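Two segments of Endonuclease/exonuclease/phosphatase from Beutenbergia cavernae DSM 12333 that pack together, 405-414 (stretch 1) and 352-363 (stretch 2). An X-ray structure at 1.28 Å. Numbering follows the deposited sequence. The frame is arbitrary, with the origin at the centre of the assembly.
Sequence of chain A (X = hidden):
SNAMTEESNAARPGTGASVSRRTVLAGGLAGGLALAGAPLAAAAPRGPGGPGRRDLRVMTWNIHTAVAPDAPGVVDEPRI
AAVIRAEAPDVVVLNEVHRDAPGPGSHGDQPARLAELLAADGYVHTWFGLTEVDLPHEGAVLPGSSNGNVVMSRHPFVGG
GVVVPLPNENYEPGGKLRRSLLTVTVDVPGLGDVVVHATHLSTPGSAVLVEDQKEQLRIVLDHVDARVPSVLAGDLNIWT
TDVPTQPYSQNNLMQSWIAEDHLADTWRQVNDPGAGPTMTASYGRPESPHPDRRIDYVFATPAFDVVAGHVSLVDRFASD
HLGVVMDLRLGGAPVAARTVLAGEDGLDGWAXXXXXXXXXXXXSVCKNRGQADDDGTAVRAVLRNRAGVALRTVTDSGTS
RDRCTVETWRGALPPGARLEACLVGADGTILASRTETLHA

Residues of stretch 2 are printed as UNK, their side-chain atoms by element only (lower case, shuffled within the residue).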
# COMPACT_ATOMS: atom_id res chain seq x y z
N THR A 405 2.57 -14.48 8.46
CA THR A 405 3.30 -14.98 9.62
C THR A 405 4.67 -14.33 9.70
O THR A 405 5.52 -14.55 8.82
CB THR A 405 3.46 -16.50 9.54
OG1 THR A 405 2.17 -17.10 9.35
CG2 THR A 405 4.09 -17.05 10.80
N VAL A 406 4.87 -13.54 10.75
CA VAL A 406 6.11 -12.78 10.92
C VAL A 406 6.78 -13.19 12.23
O VAL A 406 6.17 -13.11 13.30
CB VAL A 406 5.84 -11.27 10.94
CG1 VAL A 406 7.16 -10.50 10.94
CG2 VAL A 406 4.99 -10.86 9.75
N GLU A 407 8.02 -13.66 12.14
CA GLU A 407 8.80 -14.03 13.32
C GLU A 407 10.06 -13.20 13.36
O GLU A 407 10.67 -12.94 12.33
CB GLU A 407 9.20 -15.50 13.29
CG GLU A 407 8.06 -16.46 13.57
CD GLU A 407 8.55 -17.87 13.85
OE1 GLU A 407 7.72 -18.80 13.75
OE2 GLU A 407 9.75 -18.05 14.16
N THR A 408 10.46 -12.82 14.57
CA THR A 408 11.66 -12.04 14.79
C THR A 408 12.44 -12.72 15.90
O THR A 408 11.87 -13.12 16.91
CB THR A 408 11.28 -10.61 15.24
OG1 THR A 408 10.51 -9.99 14.21
CG2 THR A 408 12.52 -9.79 15.51
N TRP A 409 13.75 -12.87 15.71
CA TRP A 409 14.56 -13.54 16.71
C TRP A 409 15.99 -13.03 16.65
O TRP A 409 16.36 -12.29 15.73
CB TRP A 409 14.50 -15.06 16.53
CG TRP A 409 15.22 -15.59 15.31
CD1 TRP A 409 16.44 -16.22 15.30
CD2 TRP A 409 14.79 -15.55 13.94
NE1 TRP A 409 16.78 -16.56 14.02
CE2 TRP A 409 15.79 -16.17 13.17
CE3 TRP A 409 13.65 -15.05 13.30
CZ2 TRP A 409 15.70 -16.30 11.78
CZ3 TRP A 409 13.56 -15.18 11.92
CH2 TRP A 409 14.58 -15.80 11.18
N ARG A 410 16.79 -13.39 17.65
CA ARG A 410 18.18 -12.98 17.68
C ARG A 410 19.05 -14.04 17.03
O ARG A 410 19.01 -15.21 17.41
CB ARG A 410 18.64 -12.73 19.12
CG ARG A 410 20.07 -12.21 19.26
CD ARG A 410 20.50 -12.24 20.72
NE ARG A 410 21.68 -11.42 20.98
CZ ARG A 410 22.43 -11.51 22.08
NH1 ARG A 410 22.14 -12.41 23.01
NH2 ARG A 410 23.48 -10.72 22.24
N GLY A 411 19.85 -13.62 16.06
CA GLY A 411 20.76 -14.53 15.38
C GLY A 411 21.55 -13.80 14.32
O GLY A 411 21.23 -12.67 13.96
N ALA A 412 22.59 -14.45 13.82
CA ALA A 412 23.38 -13.89 12.73
C ALA A 412 23.37 -14.86 11.56
O ALA A 412 23.37 -16.07 11.76
CB ALA A 412 24.81 -13.63 13.19
N LEU A 413 23.35 -14.32 10.35
CA LEU A 413 23.43 -15.16 9.16
C LEU A 413 24.85 -15.69 9.02
O LEU A 413 25.80 -14.92 8.89
CB LEU A 413 23.05 -14.35 7.92
CG LEU A 413 21.65 -13.74 7.91
CD1 LEU A 413 21.47 -12.82 6.71
CD2 LEU A 413 20.59 -14.83 7.94
N PRO A 414 25.01 -17.02 9.06
CA PRO A 414 26.33 -17.64 8.86
C PRO A 414 26.72 -17.59 7.39
O PRO A 414 25.84 -17.51 6.53
CB PRO A 414 26.10 -19.09 9.29
CG PRO A 414 24.66 -19.34 8.99
CD PRO A 414 23.96 -18.03 9.27
N UNK A 352 10.02 -12.88 3.01
CA UNK A 352 10.92 -11.73 3.08
C UNK A 352 11.76 -11.83 4.34
O UNK A 352 11.22 -11.90 5.45
c UNK A 352 10.13 -10.42 3.09
c UNK A 352 8.61 -8.82 1.87
n UNK A 352 8.56 -8.09 0.76
o UNK A 352 8.05 -8.47 2.91
c UNK A 352 9.38 -10.13 1.80
N UNK A 353 13.08 -11.86 4.16
CA UNK A 353 14.02 -11.94 5.26
C UNK A 353 14.68 -10.58 5.43
O UNK A 353 15.12 -9.97 4.45
c UNK A 353 17.33 -14.00 5.38
c UNK A 353 15.07 -13.01 4.96
c UNK A 353 16.21 -13.15 5.97
c UNK A 353 15.71 -13.74 7.27
N UNK A 354 14.75 -10.10 6.67
CA UNK A 354 15.48 -8.87 6.97
C UNK A 354 16.45 -9.14 8.11
O UNK A 354 16.08 -9.72 9.12
c UNK A 354 14.52 -7.73 7.37
c UNK A 354 15.28 -6.41 7.51
o UNK A 354 13.49 -7.58 6.39
N UNK A 355 17.70 -8.73 7.92
CA UNK A 355 18.70 -8.80 8.98
C UNK A 355 19.09 -7.38 9.35
O UNK A 355 19.30 -6.54 8.48
c UNK A 355 19.94 -9.58 8.51
N UNK A 356 19.19 -7.10 10.65
CA UNK A 356 19.62 -5.78 11.09
C UNK A 356 20.48 -5.87 12.34
O UNK A 356 20.54 -6.92 12.98
o UNK A 356 17.57 -5.37 12.33
c UNK A 356 18.42 -4.86 11.32
N UNK A 357 21.15 -4.77 12.69
CA UNK A 357 21.95 -4.72 13.90
C UNK A 357 21.07 -4.39 15.10
O UNK A 357 20.09 -3.65 14.97
c UNK A 357 24.03 -3.91 12.62
n UNK A 357 26.55 -2.52 9.22
c UNK A 357 25.71 -2.37 10.23
n UNK A 357 24.60 -1.67 10.06
c UNK A 357 23.06 -3.67 13.76
n UNK A 357 25.97 -2.94 11.41
c UNK A 357 25.10 -2.83 12.58
N UNK A 358 21.40 -4.94 16.27
CA UNK A 358 22.47 -5.91 16.50
C UNK A 358 21.93 -7.34 16.51
O UNK A 358 21.24 -7.74 17.45
c UNK A 358 21.97 -4.55 18.48
c UNK A 358 20.80 -4.51 17.55
c UNK A 358 22.98 -5.55 17.90
N UNK A 359 22.26 -8.11 15.48
CA UNK A 359 21.94 -9.52 15.43
C UNK A 359 20.46 -9.85 15.44
O UNK A 359 20.05 -10.84 16.05
N UNK A 360 19.65 -9.04 14.77
CA UNK A 360 18.23 -9.33 14.66
C UNK A 360 17.87 -9.89 13.29
O UNK A 360 18.38 -9.43 12.27
c UNK A 360 17.39 -8.09 14.98
c UNK A 360 15.13 -7.21 15.67
n UNK A 360 14.96 -7.31 17.11
n UNK A 360 13.43 -5.60 17.21
c UNK A 360 14.15 -6.53 17.82
n UNK A 360 14.04 -6.69 19.13
c UNK A 360 15.90 -8.38 15.08
N UNK A 361 17.01 -10.89 13.29
CA UNK A 361 16.51 -11.46 12.05
C UNK A 361 14.99 -11.43 12.07
O UNK A 361 14.37 -11.64 13.12
c UNK A 361 18.50 -13.07 11.70
c UNK A 361 18.91 -14.54 11.82
c UNK A 361 18.93 -12.49 10.37
c UNK A 361 16.99 -12.91 11.89
N UNK A 362 14.39 -11.16 10.92
CA UNK A 362 12.95 -11.17 10.76
C UNK A 362 12.59 -11.92 9.49
O UNK A 362 13.18 -11.68 8.44
c UNK A 362 12.38 -9.75 10.70
c UNK A 362 10.92 -6.33 8.94
n UNK A 362 10.40 -5.50 9.83
c UNK A 362 10.35 -8.27 10.35
c UNK A 362 10.86 -9.70 10.50
n UNK A 362 10.91 -7.64 9.16
n UNK A 362 11.46 -5.84 7.83
N UNK A 363 11.61 -12.82 9.60
CA UNK A 363 11.10 -13.54 8.44
C UNK A 363 9.59 -13.31 8.37
O UNK A 363 8.87 -13.64 9.32
c UNK A 363 11.99 -15.38 6.20
c UNK A 363 11.41 -15.02 8.60
c UNK A 363 11.36 -16.00 7.43
c UNK A 363 12.09 -17.28 7.80
O HOH W 1 21.25 -10.25 12.00

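Position 352 carries three carbons, the third bearing one oxygen and one nitrogen, and is out of reach of stretch 1: Gln352, a buried amide whose nitrogen is hydrogen-bonded elsewhere in the structure. At 353 four carbons fork at the second, and a branch-end carbon lies 4.2 Å from Leu413 CD2; apolar against apolar, this is Leu353. Position 354 has one carbon carrying an oxygen and a carbon, and does not touch stretch 1. It is Thr354, beta-branched as suits a strand, its OG1 accepting a hydrogen bond from position 362. A lone carbon at 355, CB, points toward stretch 1 and meets Leu413 CD1 at 4.0 Å: Ala355, a small methyl in a buried place.

Position 356, one carbon then one oxygen, is out of reach: Ser356, small and polar, suits a partly exposed strand end. Position 357, three carbons, a nitrogen, then a carbon with two more nitrogens, is likewise remote: Arg357, its charge exposed. Three carbons at 358 close a ring onto the backbone nitrogen, giving Pro358, preceded by a cis peptide bond, which prolines tolerate better than other residues. At 359 no side-chain atom exists, and the backbone O accepts a hydrogen bond from Gly411 N at 2.8 Å. This is Gly359, whose phi of 63° favours glycine.

Position 360 has three carbons, a nitrogen, then a carbon with two more nitrogens; its third carbon lies 3.7 Å from Thr408 CG2, which sits over one face of the guanidinium. Exposed surroundings suit the charge of Arg360. At 361 four carbons fork at the second; CB lies over the Trp409 ring, 3.6 Å from Trp409 CZ2, and a branch end reaches Leu413 CD2 at 3.8 Å: Leu361, apolar and buried. Position 362 repeats three carbons, a nitrogen, then a carbon with two more nitrogens; its second carbon lies 3.7 Å from Thr408 OG1 and 3.8 Å from Val406 CG1. In Arg362 the end leads away, where NH2 donates to Thr354 OG1 at 3.0 Å. Finally 363, another four-carbon fork with CB 4.0 Å from Trp409 CZ3, is the buried Leu363.

The contact is antiparallel strand pairing, 405-410 against 360-363. Trp409 and Leu361 exchange two backbone hydrogen bonds, N to O, each 2.9 Å; Glu407 and Leu363 do the same, also at 2.9 Å. Alternation puts Thr408, Arg410, Arg360 and Arg362 on one face and Glu407, Trp409, Leu361 and Leu363 on the other, where one indole face lies over Leu361 CB and Trp409 CZ3 touches Leu363 CB. Beyond the strand, Leu413 extends the apolar cluster, and a water donates to Arg360 O at 3.0 Å and Gly411 O at 3.1 Å, bridging the two backbones.

Stretch 2, residues 352-363: QLTASRPGRLRL
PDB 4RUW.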